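PDB 5HZL: Lmo2445 protein from Listeria monocytogenes EGD-e, which is of unknown function but is a secreted, calcium-binding, leucine-rich-repeat protein resembling the internalins and may take part in adhesion or other host interactions. Local coordinates for residues 26-38 with 50-64. Numbering follows the deposited sequence.
With CA (calcium ion), chain B; CA (calcium ion), chain H.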
ATOM      1  N   VAL A  26     -20.552  -0.591 -18.506  1.00 35.98           N
ATOM      2  CA  VAL A  26     -20.370   0.413 -17.477  1.00 35.84           C
ATOM      3  C   VAL A  26     -20.157   1.667 -18.311  1.00 35.03           C
ATOM      4  O   VAL A  26     -19.150   1.756 -19.032  1.00 33.97           O
ATOM      5  CB  VAL A  26     -19.146   0.133 -16.586  1.00 36.11           C
ATOM      6  CG1 VAL A  26     -18.887   1.295 -15.639  1.00 36.83           C
ATOM      7  CG2 VAL A  26     -19.327  -1.159 -15.805  1.00 37.53           C
ATOM      8  N   GLU A  27     -21.102   2.611 -18.226  1.00 35.90           N
ATOM      9  CA  GLU A  27     -21.058   3.873 -19.002  1.00 35.87           C
ATOM     10  C   GLU A  27     -19.648   4.473 -19.186  1.00 35.94           C
ATOM     11  O   GLU A  27     -19.140   4.563 -20.318  1.00 33.74           O
ATOM     12  CB  GLU A  27     -21.999   4.923 -18.380  1.00 37.10           C
ATOM     13  CG  GLU A  27     -22.039   6.258 -19.126  1.00 37.33           C
ATOM     14  CD  GLU A  27     -22.952   7.295 -18.479  1.00 40.34           C
ATOM     15  OE1 GLU A  27     -23.704   6.977 -17.521  1.00 40.30           O
ATOM     16  OE2 GLU A  27     -22.908   8.450 -18.953  1.00 42.54           O
ATOM     17  N   ALA A  28     -19.039   4.850 -18.059  1.00 37.60           N
ATOM     18  CA  ALA A  28     -17.716   5.466 -18.023  1.00 37.87           C
ATOM     19  C   ALA A  28     -16.631   4.691 -18.765  1.00 36.73           C
ATOM     20  O   ALA A  28     -15.837   5.287 -19.493  1.00 37.23           O
ATOM     21  CB  ALA A  28     -17.297   5.669 -16.584  1.00 39.61           C
ATOM     22  N   ILE A  29     -16.604   3.377 -18.575  1.00 35.82           N
ATOM     23  CA  ILE A  29     -15.602   2.527 -19.202  1.00 36.12           C
ATOM     24  C   ILE A  29     -15.842   2.430 -20.704  1.00 36.67           C
ATOM     25  O   ILE A  29     -14.902   2.559 -21.482  1.00 36.92           O
ATOM     26  CB  ILE A  29     -15.516   1.144 -18.512  1.00 37.38           C
ATOM     27  CG1 ILE A  29     -15.006   1.339 -17.067  1.00 38.92           C
ATOM     28  CG2 ILE A  29     -14.595   0.196 -19.281  1.00 37.07           C
ATOM     29  CD1 ILE A  29     -14.908   0.089 -16.214  1.00 39.88           C
ATOM     30  N   ALA A  30     -17.093   2.232 -21.110  1.00 37.13           N
ATOM     31  CA  ALA A  30     -17.417   2.151 -22.539  1.00 36.99           C
ATOM     32  C   ALA A  30     -17.121   3.462 -23.279  1.00 36.99           C
ATOM     33  O   ALA A  30     -16.702   3.442 -24.440  1.00 36.88           O
ATOM     34  CB  ALA A  30     -18.864   1.733 -22.741  1.00 37.94           C
ATOM     35  N   GLU A  31     -17.339   4.593 -22.615  1.00 38.20           N
ATOM     36  CA  GLU A  31     -17.048   5.910 -23.224  1.00 39.31           C
ATOM     37  C   GLU A  31     -15.555   6.101 -23.344  1.00 38.80           C
ATOM     38  O   GLU A  31     -15.096   6.689 -24.303  1.00 39.32           O
ATOM     39  CB  GLU A  31     -17.646   7.048 -22.425  1.00 41.51           C
ATOM     40  CG  GLU A  31     -19.155   7.095 -22.488  1.00 44.04           C
ATOM     41  CD  GLU A  31     -19.740   8.174 -21.601  1.00 48.83           C
ATOM     42  OE1 GLU A  31     -19.192   8.442 -20.498  1.00 51.18           O
ATOM     43  OE2 GLU A  31     -20.779   8.761 -21.992  1.00 51.85           O
ATOM     44  N   ALA A  32     -14.809   5.594 -22.367  1.00 38.73           N
ATOM     45  CA  ALA A  32     -13.356   5.678 -22.393  1.00 40.02           C
ATOM     46  C   ALA A  32     -12.806   4.824 -23.545  1.00 41.04           C
ATOM     47  O   ALA A  32     -11.936   5.295 -24.283  1.00 43.03           O
ATOM     48  CB  ALA A  32     -12.767   5.236 -21.063  1.00 39.78           C
ATOM     49  N   ILE A  33     -13.309   3.586 -23.702  1.00 39.73           N
ATOM     50  CA  ILE A  33     -12.859   2.708 -24.787  1.00 40.55           C
ATOM     51  C   ILE A  33     -13.236   3.339 -26.130  1.00 41.19           C
ATOM     52  O   ILE A  33     -12.448   3.319 -27.095  1.00 43.23           O
ATOM     53  CB  ILE A  33     -13.509   1.311 -24.766  1.00 41.25           C
ATOM     54  CG1 ILE A  33     -13.305   0.576 -23.435  1.00 42.82           C
ATOM     55  CG2 ILE A  33     -12.968   0.459 -25.910  1.00 42.22           C
ATOM     56  CD1 ILE A  33     -11.870   0.321 -23.064  1.00 44.93           C
ATOM     57  N   ALA A  34     -14.449   3.883 -26.196  1.00 39.33           N
ATOM     58  CA  ALA A  34     -14.909   4.527 -27.422  1.00 39.85           C
ATOM     59  C   ALA A  34     -13.985   5.670 -27.801  1.00 40.85           C
ATOM     60  O   ALA A  34     -13.720   5.873 -28.980  1.00 42.59           O
ATOM     61  CB  ALA A  34     -16.338   5.031 -27.275  1.00 39.91           C
ATOM     62  N   GLY A  35     -13.496   6.400 -26.800  1.00 40.28           N
ATOM     63  CA  GLY A  35     -12.595   7.525 -27.022  1.00 42.55           C
ATOM     64  C   GLY A  35     -11.227   7.111 -27.529  1.00 44.46           C
ATOM     65  O   GLY A  35     -10.668   7.767 -28.403  1.00 46.93           O
ATOM     66  N   GLU A  36     -10.678   6.034 -26.974  1.00 44.55           N
ATOM     67  CA  GLU A  36      -9.368   5.540 -27.425  1.00 48.28           C
ATOM     68  C   GLU A  36      -9.360   5.060 -28.852  1.00 47.98           C
ATOM     69  O   GLU A  36      -8.405   5.327 -29.569  1.00 49.86           O
ATOM     70  CB  GLU A  36      -8.808   4.437 -26.505  1.00 49.19           C
ATOM     71  CG  GLU A  36      -8.123   5.008 -25.277  1.00 52.52           C
ATOM     72  CD  GLU A  36      -6.840   5.777 -25.626  1.00 56.93           C
ATOM     73  OE1 GLU A  36      -6.751   6.972 -25.257  1.00 58.80           O
ATOM     74  OE2 GLU A  36      -5.949   5.201 -26.303  1.00 58.71           O
ATOM     75  N   LEU A  37     -10.426   4.350 -29.229  1.00 46.38           N
ATOM     76  CA  LEU A  37     -10.608   3.800 -30.579  1.00 47.61           C
ATOM     77  C   LEU A  37     -11.194   4.818 -31.535  1.00 49.12           C
ATOM     78  O   LEU A  37     -11.395   4.536 -32.707  1.00 49.51           O
ATOM     79  CB  LEU A  37     -11.537   2.600 -30.507  1.00 45.60           C
ATOM     80  CG  LEU A  37     -11.015   1.439 -29.670  1.00 45.02           C
ATOM     81  CD1 LEU A  37     -12.112   0.414 -29.422  1.00 42.91           C
ATOM     82  CD2 LEU A  37      -9.807   0.821 -30.359  1.00 47.29           C
ATOM     83  N   ASP A  38     -11.490   5.987 -30.994  1.00 51.17           N
ATOM     84  CA  ASP A  38     -12.047   7.098 -31.725  1.00 56.38           C
ATOM     85  C   ASP A  38     -13.393   6.765 -32.428  1.00 53.81           C
ATOM     86  O   ASP A  38     -13.598   7.075 -33.603  1.00 55.17           O
ATOM     87  CB  ASP A  38     -11.012   7.688 -32.688  1.00 63.80           C
ATOM     88  CG  ASP A  38     -11.425   9.068 -33.210  1.00 70.63           C
ATOM     89  OD1 ASP A  38     -11.778   9.955 -32.395  1.00 73.81           O
ATOM     90  OD2 ASP A  38     -11.376   9.276 -34.436  1.00 76.73           O
ATOM     91  N   ASP A  50      -9.556  -4.295 -33.173  1.00 54.40           N
ATOM     92  CA  ASP A  50      -9.640  -2.943 -32.587  1.00 52.86           C
ATOM     93  C   ASP A  50      -9.038  -2.967 -31.172  1.00 51.18           C
ATOM     94  O   ASP A  50      -8.243  -2.086 -30.816  1.00 49.30           O
ATOM     95  CB  ASP A  50     -11.086  -2.403 -32.539  1.00 53.07           C
ATOM     96  CG  ASP A  50     -11.636  -1.996 -33.914  1.00 55.21           C
ATOM     97  OD1 ASP A  50     -10.891  -1.379 -34.709  1.00 58.76           O
ATOM     98  OD2 ASP A  50     -12.839  -2.238 -34.180  1.00 54.50           O
ATOM     99  N   LEU A  51      -9.401  -3.968 -30.368  1.00 50.24           N
ATOM    100  CA  LEU A  51      -8.839  -4.063 -29.012  1.00 49.43           C
ATOM    101  C   LEU A  51      -7.313  -4.254 -29.047  1.00 50.96           C
ATOM    102  O   LEU A  51      -6.603  -3.808 -28.132  1.00 52.21           O
ATOM    103  CB  LEU A  51      -9.491  -5.174 -28.182  1.00 49.18           C
ATOM    104  CG  LEU A  51     -10.985  -5.077 -27.872  1.00 48.35           C
ATOM    105  CD1 LEU A  51     -11.388  -6.193 -26.914  1.00 48.76           C
ATOM    106  CD2 LEU A  51     -11.314  -3.727 -27.262  1.00 47.30           C
ATOM    107  N   ASP A  52      -6.809  -4.901 -30.100  1.00 52.57           N
ATOM    108  CA  ASP A  52      -5.360  -5.119 -30.239  1.00 54.42           C
ATOM    109  C   ASP A  52      -4.531  -3.844 -30.530  1.00 53.09           C
ATOM    110  O   ASP A  52      -3.305  -3.854 -30.355  1.00 53.11           O
ATOM    111  CB  ASP A  52      -5.075  -6.256 -31.234  1.00 57.40           C
ATOM    112  CG  ASP A  52      -5.501  -7.639 -30.690  1.00 59.10           C
ATOM    113  OD1 ASP A  52      -5.880  -7.739 -29.490  1.00 58.37           O
ATOM    114  OD2 ASP A  52      -5.434  -8.637 -31.448  1.00 59.89           O
ATOM    115  N   THR A  53      -5.198  -2.758 -30.937  1.00 51.29           N
ATOM    116  CA  THR A  53      -4.528  -1.478 -31.216  1.00 50.40           C
ATOM    117  C   THR A  53      -4.320  -0.654 -29.940  1.00 48.53           C
ATOM    118  O   THR A  53      -3.624   0.354 -29.961  1.00 47.33           O
ATOM    119  CB  THR A  53      -5.296  -0.612 -32.254  1.00 50.64           C
ATOM    120  OG1 THR A  53      -6.558  -0.162 -31.723  1.00 48.00           O
ATOM    121  CG2 THR A  53      -5.510  -1.388 -33.549  1.00 51.86           C
HETATM  122  N   MSE A  54      -4.915  -1.082 -28.833  1.00 48.89           N
HETATM  123  CA  MSE A  54      -4.768  -0.367 -27.566  1.00 48.67           C
HETATM  124  C   MSE A  54      -3.530  -0.808 -26.829  1.00 47.59           C
HETATM  125  O   MSE A  54      -3.404  -1.968 -26.417  1.00 48.35           O
HETATM  126  CB  MSE A  54      -6.009  -0.577 -26.716  1.00 50.46           C
HETATM  127  CG  MSE A  54      -7.190   0.147 -27.367  1.00 52.88           C
HETATM  128 SE   MSE A  54      -8.843  -0.215 -26.361  1.00 58.11          SE
HETATM  129  CE  MSE A  54      -8.507   0.822 -24.712  1.00 56.79           C
ATOM    130  N   THR A  55      -2.595   0.127 -26.700  1.00 46.95           N
ATOM    131  CA  THR A  55      -1.332  -0.068 -25.981  1.00 46.99           C
ATOM    132  C   THR A  55      -1.450   0.375 -24.523  1.00 44.79           C
ATOM    133  O   THR A  55      -0.563   0.112 -23.725  1.00 44.41           O
ATOM    134  CB  THR A  55      -0.188   0.773 -26.596  1.00 47.70           C
ATOM    135  OG1 THR A  55      -0.554   2.156 -26.600  1.00 46.39           O
ATOM    136  CG2 THR A  55       0.109   0.342 -28.016  1.00 50.37           C
ATOM    137  N   ALA A  56      -2.545   1.056 -24.201  1.00 44.36           N
ATOM    138  CA  ALA A  56      -2.798   1.564 -22.863  1.00 44.49           C
ATOM    139  C   ALA A  56      -4.297   1.599 -22.561  1.00 43.83           C
ATOM    140  O   ALA A  56      -5.126   1.671 -23.477  1.00 44.21           O
ATOM    141  CB  ALA A  56      -2.203   2.960 -22.729  1.00 43.80           C
ATOM    142  N   ILE A  57      -4.627   1.533 -21.272  1.00 43.82           N
ATOM    143  CA  ILE A  57      -6.017   1.583 -20.806  1.00 44.49           C
ATOM    144  C   ILE A  57      -6.154   2.871 -19.984  1.00 43.17           C
ATOM    145  O   ILE A  57      -5.840   2.882 -18.801  1.00 42.80           O
ATOM    146  CB  ILE A  57      -6.416   0.358 -19.948  1.00 44.81           C
ATOM    147  CG1 ILE A  57      -6.069  -0.971 -20.644  1.00 45.53           C
ATOM    148  CG2 ILE A  57      -7.898   0.429 -19.600  1.00 44.81           C
ATOM    149  CD1 ILE A  57      -6.782  -1.215 -21.946  1.00 46.51           C
ATOM    150  N   PRO A  58      -6.602   3.968 -20.617  1.00 43.27           N
ATOM    151  CA  PRO A  58      -6.745   5.230 -19.904  1.00 42.10           C
ATOM    152  C   PRO A  58      -8.093   5.390 -19.226  1.00 39.65           C
ATOM    153  O   PRO A  58      -9.052   5.831 -19.849  1.00 38.93           O
ATOM    154  CB  PRO A  58      -6.564   6.268 -21.011  1.00 43.26           C
ATOM    155  CG  PRO A  58      -7.126   5.608 -22.213  1.00 43.76           C
ATOM    156  CD  PRO A  58      -6.896   4.129 -22.054  1.00 44.01           C
ATOM    157  N   LEU A  59      -8.129   5.057 -17.940  1.00 38.36           N
ATOM    158  CA  LEU A  59      -9.323   5.166 -17.117  1.00 36.22           C
ATOM    159  C   LEU A  59      -9.122   6.021 -15.865  1.00 36.25           C
ATOM    160  O   LEU A  59      -9.706   5.712 -14.825  1.00 36.48           O
ATOM    161  CB  LEU A  59      -9.755   3.772 -16.698  1.00 35.88           C
ATOM    162  CG  LEU A  59     -10.154   2.823 -17.814  1.00 35.67           C
ATOM    163  CD1 LEU A  59     -10.500   1.478 -17.212  1.00 35.97           C
ATOM    164  CD2 LEU A  59     -11.336   3.376 -18.581  1.00 36.12           C
ATOM    165  N   PRO A  60      -8.304   7.100 -15.940  1.00 36.07           N
ATOM    166  CA  PRO A  60      -8.165   7.852 -14.699  1.00 36.39           C
ATOM    167  C   PRO A  60      -9.310   8.787 -14.413  1.00 37.13           C
ATOM    168  O   PRO A  60      -9.970   9.250 -15.321  1.00 36.39           O
ATOM    169  CB  PRO A  60      -6.916   8.699 -14.943  1.00 36.38           C
ATOM    170  CG  PRO A  60      -6.942   8.931 -16.394  1.00 36.45           C
ATOM    171  CD  PRO A  60      -7.420   7.640 -16.989  1.00 34.95           C
ATOM    172  N   SER A  61      -9.510   9.038 -13.128  1.00 39.82           N
ATOM    173  CA  SER A  61     -10.488   9.977 -12.607  1.00 40.95           C
ATOM    174  C   SER A  61     -11.863   9.864 -13.212  1.00 39.38           C
ATOM    175  O   SER A  61     -12.356  10.821 -13.781  1.00 40.33           O
ATOM    176  CB  SER A  61      -9.914  11.403 -12.776  1.00 43.17           C
ATOM    177  OG  SER A  61     -10.679  12.384 -12.097  1.00 46.50           O
ATOM    178  N   LEU A  62     -12.473   8.686 -13.070  1.00 39.19           N
ATOM    179  CA  LEU A  62     -13.844   8.406 -13.591  1.00 38.61           C
ATOM    180  C   LEU A  62     -14.800   7.840 -12.526  1.00 38.36           C
ATOM    181  O   LEU A  62     -15.850   7.300 -12.856  1.00 38.48           O
ATOM    182  CB  LEU A  62     -13.789   7.432 -14.783  1.00 36.93           C
ATOM    183  CG  LEU A  62     -13.009   7.865 -16.025  1.00 35.59           C
ATOM    184  CD1 LEU A  62     -12.841   6.700 -16.990  1.00 34.88           C
ATOM    185  CD2 LEU A  62     -13.665   9.056 -16.697  1.00 34.76           C
ATOM    186  N   GLY A  63     -14.443   7.956 -11.256  1.00 38.05           N
ATOM    187  CA  GLY A  63     -15.312   7.450 -10.203  1.00 39.64           C
ATOM    188  C   GLY A  63     -15.548   5.949 -10.183  1.00 39.87           C
ATOM    189  O   GLY A  63     -16.490   5.488  -9.535  1.00 40.89           O
ATOM    190  N   LEU A  64     -14.672   5.197 -10.852  1.00 38.41           N
ATOM    191  CA  LEU A  64     -14.801   3.747 -10.946  1.00 38.26           C
ATOM    192  C   LEU A  64     -14.476   2.975  -9.653  1.00 38.74           C
ATOM    193  O   LEU A  64     -13.549   3.314  -8.929  1.00 38.48           O
ATOM    194  CB  LEU A  64     -13.888   3.218 -12.058  1.00 37.25           C
ATOM    195  CG  LEU A  64     -14.048   3.773 -13.472  1.00 35.78           C
ATOM    196  CD1 LEU A  64     -12.963   3.236 -14.386  1.00 34.99           C
ATOM    197  CD2 LEU A  64     -15.403   3.431 -14.034  1.00 36.19           C
TER
HETATM  198 CA    CA B 401     -21.171  10.058 -19.990  1.00 44.92          CA
HETATM  199 CA    CA H 407     -10.990  10.328 -29.549  1.00 84.96          CA
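Within 50-64, the carbonyl oxygen of Asp50 is gripped by two donors of Thr53: OG1 at 2.7 Å, in the carbonyl plane on a lone pair, and the backbone N. Leu37, just past the end of helix 27-36, lays its CD2 methyl against this turn, touching Asp50 CB, Thr53 OG1 and, 4.0 Å away, Met54 CG. The rest of the contact is mostly apolar packing. Met54, a selenomethionine, is extended to SE and then bends (chi3 71°), which sets CE against both Ile33 CD1, 3.8 Å away, and Glu36 CB. Glu36 folds at chi2 (-67°), its CG and carboxylate lying against the Pro58 ring. One turn back, Ala32 CB meets Leu59 CD2, and at the helix start both methyls of Leu64 reach Ile29 CG1 at a slant, CD2 at 3.7 Å, while CD2 also reaches Ala28 CB. The outward helix face carries calcium ions: Glu27 OE2 and both carboxylate oxygens of Glu31 bind one, Gly35 O another. Consistent with an internalin N-terminal cap, helix 27-36 packs on Pro58, ending the outermost leucine-rich-repeat strand 56-58, and the following loop; helix 20-23 packs on Ala30 and Ile33, helix 66-70 on Leu59 and Leu64, and strand 82-84 pairs with 56-58.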